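Esterase A (Caulobacter crescentus, PDB 5GKV) is a penicillin-binding protein homolog of the beta-lactamase family that probably acts as an esterase. Local coordinates at residues A[143-148]-A[253-258]. Numbering follows the deposited sequence.
Sequences IWFDWD and AAEWRR
Phe145 makes all the direct contact from 143-148, setting its ring edge-on to Trp256 and one ring carbon beside the carboxylate of Glu255. The contact is van der Waals in kind, part of it with that carboxylate. A chi1 of -66° places CG anti to the carbonyl carbon and sends the ring out toward helix 253-258, where CE1 meets Trp256 CA edge-on at 3.8 Å. The same CE1 stands 4.2 Å from Trp256 CB, while Phe145 CZ approaches the edge of the indole, so neither aromatic stacks on the other. Phe145 CD1 lies 4.1 Å from Glu255 CD; the Glu255 chain runs extended beyond CG, and its carboxylate plane is turned 28° from the phenyl plane. Polar contact passes through one water, which donates to Phe145 O at 2.7 Å and, weakly, to Glu255 OE1 at 3.5 Å; a long, weak ion pair joins Glu255 OE2 to Lys251, which also touches the Phe145 side chain. This is a small surface contact, burying 144 Å² over both sides. Next to Phe145, Trp144 meets the rings of Phe135 and Tyr176, and Asp146 N-caps helix 147-156 by accepting from Ala149 N. Within the beta-lactamase-family fold, Phe145 thus joins two surface helical elements about 18 Å from the chain centre: the turn leading into helix 147-156, and helix 253-258, whose Trp256 O is bonded to Asn265, just ahead of strand 266-268.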
loop_
_atom_site.group_PDB
_atom_site.type_symbol
_atom_site.label_atom_id
_atom_site.label_comp_id
_atom_site.label_asym_id
_atom_site.label_seq_id
_atom_site.Cartn_x
_atom_site.Cartn_y
_atom_site.Cartn_z
ATOM N N ILE A 143 -8.784 11.472 16.328
ATOM C CA ILE A 143 -8.091 12.552 15.627
ATOM C C ILE A 143 -7.920 12.203 14.161
ATOM O O ILE A 143 -7.992 13.084 13.295
ATOM C CB ILE A 143 -6.728 12.862 16.290
ATOM C CG1 ILE A 143 -6.123 14.131 15.685
ATOM C CG2 ILE A 143 -5.772 11.692 16.132
ATOM C CD1 ILE A 143 -4.827 14.583 16.346
ATOM N N TRP A 144 -7.751 10.908 13.857
ATOM C CA TRP A 144 -7.481 10.469 12.493
ATOM C C TRP A 144 -8.615 10.838 11.538
ATOM O O TRP A 144 -8.382 10.972 10.333
ATOM C CB TRP A 144 -7.238 8.957 12.473
ATOM C CG TRP A 144 -6.168 8.462 13.447
ATOM C CD1 TRP A 144 -6.368 7.735 14.591
ATOM C CD2 TRP A 144 -4.748 8.661 13.342
ATOM N NE1 TRP A 144 -5.162 7.464 15.200
ATOM C CE2 TRP A 144 -4.153 8.024 14.455
ATOM C CE3 TRP A 144 -3.924 9.315 12.415
ATOM C CZ2 TRP A 144 -2.769 8.017 14.661
ATOM C CZ3 TRP A 144 -2.547 9.315 12.626
ATOM C CH2 TRP A 144 -1.985 8.668 13.741
ATOM N N PHE A 145 -9.842 11.008 12.047
ATOM C CA PHE A 145 -10.968 11.419 11.210
ATOM C C PHE A 145 -11.031 12.925 10.981
ATOM O O PHE A 145 -11.932 13.394 10.276
ATOM C CB PHE A 145 -12.283 10.936 11.823
ATOM C CG PHE A 145 -12.417 9.448 11.842
ATOM C CD1 PHE A 145 -12.810 8.762 10.702
ATOM C CD2 PHE A 145 -12.129 8.728 12.992
ATOM C CE1 PHE A 145 -12.925 7.388 10.710
ATOM C CE2 PHE A 145 -12.249 7.348 13.008
ATOM C CZ PHE A 145 -12.646 6.677 11.867
ATOM N N ASP A 146 -10.104 13.684 11.553
ATOM C CA ASP A 146 -10.010 15.125 11.372
ATOM C C ASP A 146 -8.682 15.385 10.668
ATOM O O ASP A 146 -7.654 15.550 11.331
ATOM C CB ASP A 146 -10.098 15.846 12.725
ATOM C CG ASP A 146 -10.015 17.359 12.600
ATOM O OD1 ASP A 146 -9.548 17.882 11.564
ATOM O OD2 ASP A 146 -10.411 18.037 13.569
ATOM N N TRP A 147 -8.721 15.431 9.331
ATOM C CA TRP A 147 -7.507 15.592 8.533
ATOM C C TRP A 147 -6.643 16.741 9.043
ATOM O O TRP A 147 -5.440 16.573 9.278
ATOM C CB TRP A 147 -7.858 15.821 7.061
ATOM C CG TRP A 147 -6.640 15.856 6.200
ATOM C CD1 TRP A 147 -5.905 16.958 5.849
ATOM C CD2 TRP A 147 -5.992 14.731 5.604
ATOM N NE1 TRP A 147 -4.846 16.582 5.054
ATOM C CE2 TRP A 147 -4.874 15.217 4.899
ATOM C CE3 TRP A 147 -6.249 13.354 5.604
ATOM C CZ2 TRP A 147 -4.007 14.374 4.201
ATOM C CZ3 TRP A 147 -5.396 12.515 4.907
ATOM C CH2 TRP A 147 -4.286 13.029 4.207
ATOM N N ASP A 148 -7.248 17.915 9.234
ATOM C CA ASP A 148 -6.468 19.091 9.616
ATOM C C ASP A 148 -5.859 18.936 11.005
ATOM O O ASP A 148 -4.719 19.357 11.236
ATOM C CB ASP A 148 -7.335 20.347 9.546
ATOM C CG ASP A 148 -7.515 20.863 8.116
ATOM O OD1 ASP A 148 -6.825 20.362 7.203
ATOM O OD2 ASP A 148 -8.338 21.784 7.906
ATOM N N ALA A 253 -17.713 1.930 10.653
ATOM C CA ALA A 253 -17.127 1.360 9.439
ATOM C C ALA A 253 -17.409 2.220 8.209
ATOM O O ALA A 253 -16.539 2.371 7.341
ATOM C CB ALA A 253 -17.647 -0.058 9.223
ATOM N N ALA A 254 -18.616 2.791 8.115
ATOM C CA ALA A 254 -18.974 3.613 6.961
ATOM C C ALA A 254 -18.128 4.885 6.886
ATOM O O ALA A 254 -17.661 5.263 5.801
ATOM C CB ALA A 254 -20.466 3.959 7.005
ATOM N N GLU A 255 -17.924 5.572 8.014
ATOM C CA GLU A 255 -17.092 6.771 7.949
ATOM C C GLU A 255 -15.633 6.413 7.662
ATOM O O GLU A 255 -14.953 7.128 6.916
ATOM C CB GLU A 255 -17.209 7.604 9.230
ATOM C CG GLU A 255 -16.977 9.113 8.971
ATOM C CD GLU A 255 -16.670 9.913 10.231
ATOM O OE1 GLU A 255 -16.140 11.045 10.114
ATOM O OE2 GLU A 255 -16.968 9.412 11.338
ATOM N N TRP A 256 -15.142 5.300 8.219
ATOM C CA TRP A 256 -13.775 4.883 7.924
ATOM C C TRP A 256 -13.593 4.599 6.440
ATOM O O TRP A 256 -12.524 4.878 5.882
ATOM C CB TRP A 256 -13.397 3.654 8.758
ATOM C CG TRP A 256 -11.966 3.230 8.584
ATOM C CD1 TRP A 256 -10.878 3.692 9.276
ATOM C CD2 TRP A 256 -11.470 2.258 7.654
ATOM N NE1 TRP A 256 -9.735 3.064 8.831
ATOM C CE2 TRP A 256 -10.071 2.179 7.839
ATOM C CE3 TRP A 256 -12.074 1.444 6.683
ATOM C CZ2 TRP A 256 -9.266 1.316 7.091
ATOM C CZ3 TRP A 256 -11.277 0.600 5.940
ATOM C CH2 TRP A 256 -9.888 0.539 6.149
ATOM N N ARG A 257 -14.631 4.076 5.778
ATOM C CA ARG A 257 -14.574 3.905 4.329
ATOM C C ARG A 257 -14.642 5.238 3.596
ATOM O O ARG A 257 -13.930 5.439 2.605
ATOM C CB ARG A 257 -15.708 2.994 3.875
ATOM C CG ARG A 257 -15.580 1.589 4.437
ATOM C CD ARG A 257 -16.761 0.723 4.061
ATOM N NE ARG A 257 -16.686 -0.552 4.769
ATOM C CZ ARG A 257 -17.671 -1.444 4.824
ATOM N NH1 ARG A 257 -18.826 -1.210 4.214
ATOM N NH2 ARG A 257 -17.501 -2.574 5.495
ATOM N N ARG A 258 -15.491 6.158 4.071
ATOM C CA ARG A 258 -15.796 7.378 3.324
ATOM C C ARG A 258 -14.609 8.336 3.270
ATOM O O ARG A 258 -14.371 8.981 2.238
ATOM C CB ARG A 258 -17.007 8.098 3.942
ATOM C CG ARG A 258 -18.382 7.531 3.587
ATOM C CD ARG A 258 -19.520 8.475 4.052
ATOM N NE ARG A 258 -19.755 8.407 5.498
ATOM C CZ ARG A 258 -20.598 7.560 6.087
ATOM N NH1 ARG A 258 -21.305 6.707 5.358
ATOM N NH2 ARG A 258 -20.737 7.563 7.411
HETATM O O HOH W 1 -14.187 13.576 8.785
#